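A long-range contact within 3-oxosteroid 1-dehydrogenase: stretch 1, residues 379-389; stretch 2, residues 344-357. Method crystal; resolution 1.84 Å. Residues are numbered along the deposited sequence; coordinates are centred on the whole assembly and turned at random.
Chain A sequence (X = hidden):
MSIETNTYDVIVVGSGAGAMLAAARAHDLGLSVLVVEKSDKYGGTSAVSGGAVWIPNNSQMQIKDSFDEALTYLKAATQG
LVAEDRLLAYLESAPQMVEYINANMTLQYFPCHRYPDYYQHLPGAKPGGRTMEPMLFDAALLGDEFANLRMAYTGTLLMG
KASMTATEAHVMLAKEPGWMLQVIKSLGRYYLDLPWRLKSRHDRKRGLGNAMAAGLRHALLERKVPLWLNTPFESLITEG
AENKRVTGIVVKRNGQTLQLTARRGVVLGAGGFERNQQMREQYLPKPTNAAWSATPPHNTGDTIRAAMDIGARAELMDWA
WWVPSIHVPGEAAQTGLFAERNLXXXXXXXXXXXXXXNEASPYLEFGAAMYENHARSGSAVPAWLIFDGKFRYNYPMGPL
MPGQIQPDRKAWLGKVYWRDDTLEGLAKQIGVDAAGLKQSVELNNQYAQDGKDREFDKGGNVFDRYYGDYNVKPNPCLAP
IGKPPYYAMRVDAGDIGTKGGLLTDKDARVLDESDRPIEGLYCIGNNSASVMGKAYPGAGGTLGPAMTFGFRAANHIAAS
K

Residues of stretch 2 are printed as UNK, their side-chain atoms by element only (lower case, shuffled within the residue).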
ATOM      1  N   SER A 379      22.169   2.638 -14.820  1.00 29.49           N
ATOM      2  CA  SER A 379      21.862   1.200 -14.705  1.00 29.85           C
ATOM      3  C   SER A 379      21.340   0.852 -13.303  1.00 30.20           C
ATOM      4  O   SER A 379      21.810  -0.139 -12.762  1.00 31.50           O
ATOM      5  CB  SER A 379      23.105   0.374 -15.037  1.00 31.94           C
ATOM      6  OG  SER A 379      24.167   0.747 -14.160  1.00 36.02           O
ATOM      7  N   ALA A 380      20.358   1.577 -12.770  1.00 26.67           N
ATOM      8  CA  ALA A 380      19.726   1.253 -11.464  1.00 24.37           C
ATOM      9  C   ALA A 380      18.209   1.130 -11.572  1.00 22.93           C
ATOM     10  O   ALA A 380      17.598   0.794 -10.572  1.00 23.36           O
ATOM     11  CB  ALA A 380      20.155   2.273 -10.457  1.00 23.44           C
ATOM     12  N   VAL A 381      17.605   1.400 -12.731  1.00 23.84           N
ATOM     13  CA  VAL A 381      16.171   1.067 -12.956  1.00 22.16           C
ATOM     14  C   VAL A 381      16.116   0.179 -14.181  1.00 24.68           C
ATOM     15  O   VAL A 381      16.368   0.716 -15.264  1.00 26.27           O
ATOM     16  CB  VAL A 381      15.334   2.346 -13.163  1.00 24.75           C
ATOM     17  CG1 VAL A 381      13.881   2.011 -13.450  1.00 26.04           C
ATOM     18  CG2 VAL A 381      15.455   3.280 -11.964  1.00 24.48           C
ATOM     19  N   PRO A 382      15.869  -1.150 -14.073  1.00 23.32           N
ATOM     20  CA  PRO A 382      15.816  -1.871 -12.799  1.00 21.67           C
ATOM     21  C   PRO A 382      17.188  -2.056 -12.158  1.00 23.80           C
ATOM     22  O   PRO A 382      18.196  -1.698 -12.732  1.00 21.18           O
ATOM     23  CB  PRO A 382      15.248  -3.241 -13.166  1.00 23.53           C
ATOM     24  CG  PRO A 382      15.701  -3.442 -14.589  1.00 24.18           C
ATOM     25  CD  PRO A 382      15.639  -2.055 -15.205  1.00 25.25           C
ATOM     26  N   ALA A 383      17.183  -2.582 -10.923  1.00 22.95           N
ATOM     27  CA  ALA A 383      18.385  -2.945 -10.152  1.00 21.32           C
ATOM     28  C   ALA A 383      18.307  -4.441  -9.863  1.00 20.22           C
ATOM     29  O   ALA A 383      17.390  -5.086 -10.367  1.00 21.85           O
ATOM     30  CB  ALA A 383      18.472  -2.108  -8.885  1.00 23.58           C
ATOM     31  N   TRP A 384      19.317  -4.979  -9.183  1.00 22.28           N
ATOM     32  CA  TRP A 384      19.527  -6.438  -9.040  1.00 23.80           C
ATOM     33  C   TRP A 384      19.654  -6.777  -7.565  1.00 20.50           C
ATOM     34  O   TRP A 384      20.505  -6.168  -6.878  1.00 23.95           O
ATOM     35  CB  TRP A 384      20.736  -6.908  -9.853  1.00 24.20           C
ATOM     36  CG  TRP A 384      20.460  -6.770 -11.313  1.00 24.12           C
ATOM     37  CD1 TRP A 384      20.802  -5.705 -12.091  1.00 27.57           C
ATOM     38  CD2 TRP A 384      19.663  -7.639 -12.128  1.00 25.15           C
ATOM     39  NE1 TRP A 384      20.306  -5.876 -13.353  1.00 30.03           N
ATOM     40  CE2 TRP A 384      19.617  -7.054 -13.410  1.00 28.73           C
ATOM     41  CE3 TRP A 384      19.036  -8.870 -11.929  1.00 26.87           C
ATOM     42  CZ2 TRP A 384      18.939  -7.649 -14.463  1.00 28.63           C
ATOM     43  CZ3 TRP A 384      18.344  -9.450 -12.964  1.00 29.56           C
ATOM     44  CH2 TRP A 384      18.295  -8.841 -14.216  1.00 29.23           C
ATOM     45  N   LEU A 385      18.899  -7.789  -7.166  1.00 22.28           N
ATOM     46  CA  LEU A 385      18.992  -8.335  -5.786  1.00 23.44           C
ATOM     47  C   LEU A 385      19.760  -9.653  -5.853  1.00 23.56           C
ATOM     48  O   LEU A 385      19.376 -10.485  -6.669  1.00 24.00           O
ATOM     49  CB  LEU A 385      17.583  -8.527  -5.248  1.00 23.37           C
ATOM     50  CG  LEU A 385      17.537  -9.151  -3.860  1.00 27.41           C
ATOM     51  CD1 LEU A 385      17.836  -8.081  -2.845  1.00 26.70           C
ATOM     52  CD2 LEU A 385      16.197  -9.796  -3.623  1.00 31.62           C
ATOM     53  N   ILE A 386      20.816  -9.773  -5.056  1.00 26.17           N
ATOM     54  CA  ILE A 386      21.778 -10.924  -5.058  1.00 23.71           C
ATOM     55  C   ILE A 386      21.755 -11.604  -3.686  1.00 24.17           C
ATOM     56  O   ILE A 386      21.786 -10.898  -2.657  1.00 22.93           O
ATOM     57  CB  ILE A 386      23.189 -10.426  -5.391  1.00 25.28           C
ATOM     58  CG1 ILE A 386      23.207  -9.479  -6.598  1.00 25.55           C
ATOM     59  CG2 ILE A 386      24.121 -11.628  -5.557  1.00 26.64           C
ATOM     60  CD1 ILE A 386      22.898 -10.147  -7.922  1.00 24.57           C
ATOM     61  N   PHE A 387      21.652 -12.933  -3.657  1.00 24.53           N
ATOM     62  CA  PHE A 387      21.804 -13.715  -2.398  1.00 24.47           C
ATOM     63  C   PHE A 387      22.320 -15.125  -2.732  1.00 29.38           C
ATOM     64  O   PHE A 387      22.412 -15.475  -3.947  1.00 26.59           O
ATOM     65  CB  PHE A 387      20.482 -13.752  -1.635  1.00 23.33           C
ATOM     66  CG  PHE A 387      19.275 -14.229  -2.388  1.00 23.78           C
ATOM     67  CD1 PHE A 387      18.983 -15.585  -2.494  1.00 23.08           C
ATOM     68  CD2 PHE A 387      18.406 -13.315  -2.971  1.00 27.01           C
ATOM     69  CE1 PHE A 387      17.846 -16.027  -3.151  1.00 23.43           C
ATOM     70  CE2 PHE A 387      17.278 -13.763  -3.633  1.00 25.32           C
ATOM     71  CZ  PHE A 387      17.004 -15.112  -3.738  1.00 25.56           C
ATOM     72  N   ASP A 388      22.671 -15.906  -1.700  1.00 29.62           N
ATOM     73  CA  ASP A 388      23.317 -17.234  -1.886  1.00 28.45           C
ATOM     74  C   ASP A 388      22.345 -18.350  -1.556  1.00 27.42           C
ATOM     75  O   ASP A 388      21.156 -18.098  -1.261  1.00 27.95           O
ATOM     76  CB  ASP A 388      24.636 -17.321  -1.110  1.00 29.99           C
ATOM     77  CG  ASP A 388      24.510 -17.530   0.388  1.00 28.69           C
ATOM     78  OD1 ASP A 388      23.381 -17.615   0.873  1.00 27.30           O
ATOM     79  OD2 ASP A 388      25.574 -17.569   1.046  1.00 30.30           O
ATOM     80  N   GLY A 389      22.841 -19.591  -1.585  1.00 26.41           N
ATOM     81  CA  GLY A 389      21.978 -20.761  -1.341  1.00 26.00           C
ATOM     82  C   GLY A 389      21.478 -20.885   0.085  1.00 26.33           C
ATOM     83  O   GLY A 389      20.436 -21.530   0.270  1.00 26.83           O
ATOM     84  N   UNK A 344      18.949 -11.014   6.311  1.00 22.52           N
ATOM     85  CA  UNK A 344      20.400 -10.998   6.198  1.00 23.22           C
ATOM     86  C   UNK A 344      20.939 -11.879   5.060  1.00 24.97           C
ATOM     87  O   UNK A 344      20.476 -12.977   4.918  1.00 25.88           O
ATOM     88  c   UNK A 344      20.821 -11.514   7.597  1.00 22.18           C
ATOM     89  c   UNK A 344      19.774 -12.456   7.953  1.00 23.89           C
ATOM     90  c   UNK A 344      18.487 -11.800   7.461  1.00 24.49           C
ATOM     91  N   UNK A 345      21.875 -11.336   4.276  1.00 22.79           N
ATOM     92  CA  UNK A 345      22.563 -12.067   3.196  1.00 27.46           C
ATOM     93  C   UNK A 345      22.148 -11.625   1.792  1.00 27.54           C
ATOM     94  O   UNK A 345      22.578 -12.283   0.848  1.00 28.73           O
ATOM     95  N   UNK A 346      21.329 -10.585   1.645  1.00 25.48           N
ATOM     96  CA  UNK A 346      20.943 -10.108   0.282  1.00 26.37           C
ATOM     97  C   UNK A 346      21.482  -8.703   0.064  1.00 31.34           C
ATOM     98  O   UNK A 346      21.508  -7.907   1.028  1.00 34.33           O
ATOM     99  c   UNK A 346      19.453 -10.185   0.064  1.00 28.51           C
ATOM    100  s   UNK A 346      18.473  -9.012   1.043  1.00 28.05           S
ATOM    101  N   UNK A 347      21.933  -8.402  -1.152  1.00 24.91           N
ATOM    102  CA  UNK A 347      22.415  -7.033  -1.484  1.00 23.71           C
ATOM    103  C   UNK A 347      21.723  -6.566  -2.755  1.00 24.93           C
ATOM    104  O   UNK A 347      21.325  -7.413  -3.558  1.00 22.94           O
ATOM    105  c   UNK A 347      25.984  -7.500  -2.971  1.00 26.75           C
ATOM    106  c   UNK A 347      24.552  -7.888  -2.633  1.00 24.81           C
ATOM    107  c   UNK A 347      23.948  -6.944  -1.593  1.00 25.39           C
ATOM    108  c   UNK A 347      24.587  -7.128  -0.224  1.00 25.84           C
ATOM    109  N   UNK A 348      21.597  -5.250  -2.899  1.00 21.60           N
ATOM    110  CA  UNK A 348      21.066  -4.634  -4.142  1.00 22.96           C
ATOM    111  C   UNK A 348      22.199  -3.908  -4.822  1.00 22.17           C
ATOM    112  O   UNK A 348      22.854  -3.091  -4.182  1.00 24.05           O
ATOM    113  c   UNK A 348      19.473  -2.865  -5.010  1.00 24.05           C
ATOM    114  c   UNK A 348      18.718  -4.587  -3.317  1.00 22.28           C
ATOM    115  c   UNK A 348      19.871  -3.715  -3.814  1.00 21.84           C
ATOM    116  N   UNK A 349      22.363  -4.153  -6.127  1.00 24.18           N
ATOM    117  CA  UNK A 349      23.429  -3.509  -6.928  1.00 22.98           C
ATOM    118  C   UNK A 349      22.834  -2.943  -8.211  1.00 21.91           C
ATOM    119  O   UNK A 349      21.783  -3.434  -8.675  1.00 22.42           O
ATOM    120  c   UNK A 349      24.577  -4.491  -7.244  1.00 23.99           C
ATOM    121  c   UNK A 349      25.233  -4.962  -5.951  1.00 25.44           C
ATOM    122  c   UNK A 349      24.089  -5.656  -8.109  1.00 24.63           C
ATOM    123  N   UNK A 350      23.530  -1.937  -8.733  1.00 24.16           N
ATOM    124  CA  UNK A 350      23.326  -1.369 -10.095  1.00 25.93           C
ATOM    125  C   UNK A 350      24.137  -2.199 -11.096  1.00 28.42           C
ATOM    126  O   UNK A 350      24.692  -3.248 -10.708  1.00 28.40           O
ATOM    127  o   UNK A 350      25.978  -0.412  -9.876  1.00 28.29           O
ATOM    128  n   UNK A 350      25.392   1.696  -9.467  1.00 25.04           N
ATOM    129  c   UNK A 350      23.670   0.128 -10.141  1.00 26.84           C
ATOM    130  c   UNK A 350      25.107   0.449  -9.801  1.00 27.59           C
ATOM    131  N   UNK A 351      24.170  -1.777 -12.358  1.00 29.73           N
ATOM    132  CA  UNK A 351      24.831  -2.524 -13.442  1.00 31.71           C
ATOM    133  C   UNK A 351      26.342  -2.528 -13.294  1.00 30.33           C
ATOM    134  O   UNK A 351      26.987  -3.402 -13.899  1.00 30.90           O
ATOM    135  N   UNK A 352      26.893  -1.596 -12.526  1.00 29.04           N
ATOM    136  CA  UNK A 352      28.336  -1.551 -12.170  1.00 31.39           C
ATOM    137  C   UNK A 352      28.639  -2.494 -11.000  1.00 31.44           C
ATOM    138  O   UNK A 352      29.789  -2.478 -10.529  1.00 32.19           O
ATOM    139  n   UNK A 352      29.430   4.524 -13.542  1.00 59.40           N
ATOM    140  c   UNK A 352      28.713  -0.107 -11.853  1.00 34.83           C
ATOM    141  c   UNK A 352      28.625   0.815 -13.061  1.00 43.94           C
ATOM    142  c   UNK A 352      28.814   2.284 -12.716  1.00 50.46           C
ATOM    143  c   UNK A 352      29.106   3.134 -13.934  1.00 54.52           C
ATOM    144  N   UNK A 353      27.642  -3.249 -10.529  1.00 29.20           N
ATOM    145  CA  UNK A 353      27.748  -4.158  -9.364  1.00 30.46           C
ATOM    146  C   UNK A 353      27.965  -3.441  -8.030  1.00 30.64           C
ATOM    147  O   UNK A 353      28.417  -4.084  -7.062  1.00 29.54           O
ATOM    148  N   UNK A 354      27.630  -2.164  -7.939  1.00 29.88           N
ATOM    149  CA  UNK A 354      27.848  -1.373  -6.699  1.00 30.26           C
ATOM    150  C   UNK A 354      26.521  -1.256  -5.945  1.00 28.78           C
ATOM    151  O   UNK A 354      25.452  -1.089  -6.611  1.00 27.10           O
ATOM    152  c   UNK A 354      29.583   1.535  -8.522  1.00 49.42           C
ATOM    153  c   UNK A 354      28.352   0.040  -6.995  1.00 35.41           C
ATOM    154  c   UNK A 354      29.565   0.140  -7.918  1.00 41.48           C
ATOM    155  o   UNK A 354      28.561   2.093  -8.953  1.00 57.88           O
ATOM    156  n   UNK A 354      30.753   2.135  -8.565  1.00 50.87           N
ATOM    157  N   UNK A 355      26.584  -1.252  -4.614  1.00 27.26           N
ATOM    158  CA  UNK A 355      25.421  -0.907  -3.756  1.00 27.40           C
ATOM    159  C   UNK A 355      25.171   0.597  -3.810  1.00 24.79           C
ATOM    160  O   UNK A 355      26.148   1.361  -3.961  1.00 25.22           O
ATOM    161  c   UNK A 355      25.637  -1.390  -2.316  1.00 25.94           C
ATOM    162  c   UNK A 355      25.632  -2.904  -2.183  1.00 28.44           C
ATOM    163  n   UNK A 355      24.968  -2.869   0.203  1.00 28.47           N
ATOM    164  c   UNK A 355      25.209  -2.173   1.315  1.00 28.43           C
ATOM    165  c   UNK A 355      25.967  -3.326  -0.756  1.00 31.04           C
ATOM    166  n   UNK A 355      26.439  -1.828   1.656  1.00 26.26           N
ATOM    167  n   UNK A 355      24.195  -1.804   2.091  1.00 28.47           N
ATOM    168  N   UNK A 356      23.916   1.042  -3.638  1.00 24.06           N
ATOM    169  CA  UNK A 356      23.575   2.497  -3.689  1.00 22.53           C
ATOM    170  C   UNK A 356      22.525   2.870  -2.644  1.00 23.56           C
ATOM    171  O   UNK A 356      22.239   4.111  -2.493  1.00 24.29           O
ATOM    172  c   UNK A 356      19.728   0.719  -6.555  1.00 23.96           C
ATOM    173  c   UNK A 356      22.086   1.003  -6.360  1.00 22.61           C
ATOM    174  c   UNK A 356      21.916   2.163  -5.617  1.00 21.52           C
ATOM    175  c   UNK A 356      23.095   2.914  -5.076  1.00 22.89           C
ATOM    176  c   UNK A 356      19.554   1.880  -5.843  1.00 22.67           C
ATOM    177  c   UNK A 356      21.008   0.276  -6.818  1.00 24.78           C
ATOM    178  c   UNK A 356      20.639   2.591  -5.366  1.00 21.60           C
ATOM    179  N   UNK A 357      21.968   1.866  -1.955  1.00 24.36           N
ATOM    180  CA  UNK A 357      20.843   2.049  -1.004  1.00 25.74           C
ATOM    181  C   UNK A 357      20.950   1.023   0.120  1.00 24.79           C
ATOM    182  O   UNK A 357      21.196  -0.162  -0.158  1.00 24.98           O
ATOM    183  c   UNK A 357      18.299   3.721  -0.258  1.00 27.32           C
ATOM    184  c   UNK A 357      18.306   2.316  -0.814  1.00 25.25           C
ATOM    185  c   UNK A 357      19.248   0.635  -2.445  1.00 25.82           C
ATOM    186  c   UNK A 357      19.486   1.975  -1.727  1.00 24.03           C
TER
HETATM  187  O   HOH W   1      23.242 -14.801   0.735  1.00 32.69           O

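Position 344 has three side-chain carbons closing a ring onto the backbone N. It does not reach stretch 1. It is Pro 344.

Position 345 has no side-chain atoms. Its phi of 109° would jam a CB against the preceding carbonyl O. It is Gly 345. A water accepts from Asp 388 N (2.7 Å) and donates to Gly 345 O (2.6 Å), bridging the stretches.

Position 346 has one carbon, then one sulfur. Its CB lies 3.9 Å from Leu 385 CD1. It is Cys 346.

Position 347 has four carbons, forked at the first, with one arm two carbons long. This is Ile 347. Its CG1 lies 4.0 Å from Ile 386 CB. Its backbone pairs with the same residue: Ile 347 N to Ile 386 O is 2.9 Å, and Ile 386 N to Ile 347 O is 2.8 Å.

Position 348 has one carbon carrying two more. It is Val 348. Its CG2 packs 3.6 Å from Leu 385 CD1.

Position 349 has the same three-carbon fork. It is Val 349. Its CG2 is 4.0 Å from Trp 384 CB.

Position 350 has two carbons, the second carrying one O and one N. Its CB is 3.2 Å from Ser 379 O. The nitrogen settles Asn 350. Its OD1 accepts from the backbone N of position 354 (3.1 Å), bracing a type I turn.

Position 351 has no side-chain atoms. An ideal CB would sit 2.7 Å from Ser 379 CB, a clash. It is Gly 351.

Position 352 has four carbons in a row ending in N. It is exposed and barely covered by stretch 1. It is Lys 352.

Position 353 is bare, with positive phi, and closes the turn. It is Gly 353.

Position 354 has three carbons, the third carrying O and N: Gln 354.

Position 355 has three carbons, N, then a carbon carrying two N: Arg 355, clear of stretch 1.

Position 356 has one carbon and a six-carbon ring. Ala 380 CB lies over one face; Ala 383 CB is at the edge. It is Phe 356.

Position 357 has four carbons, forked at the first, one arm two long: Ile 357.

The contact is an antiparallel strand pairing. Trp 384 and Val 349 also exchange two backbone hydrogen bonds. Leu 385 and Val 348 share one face; Trp 384, Ile 386, Ile 347 and Val 349 share the other. Beyond the strands, Gly 351 N donates to Ser 379 O (2.9 Å).

Stretch 2, residues 344-357: PGCIVVNGKGQRFI
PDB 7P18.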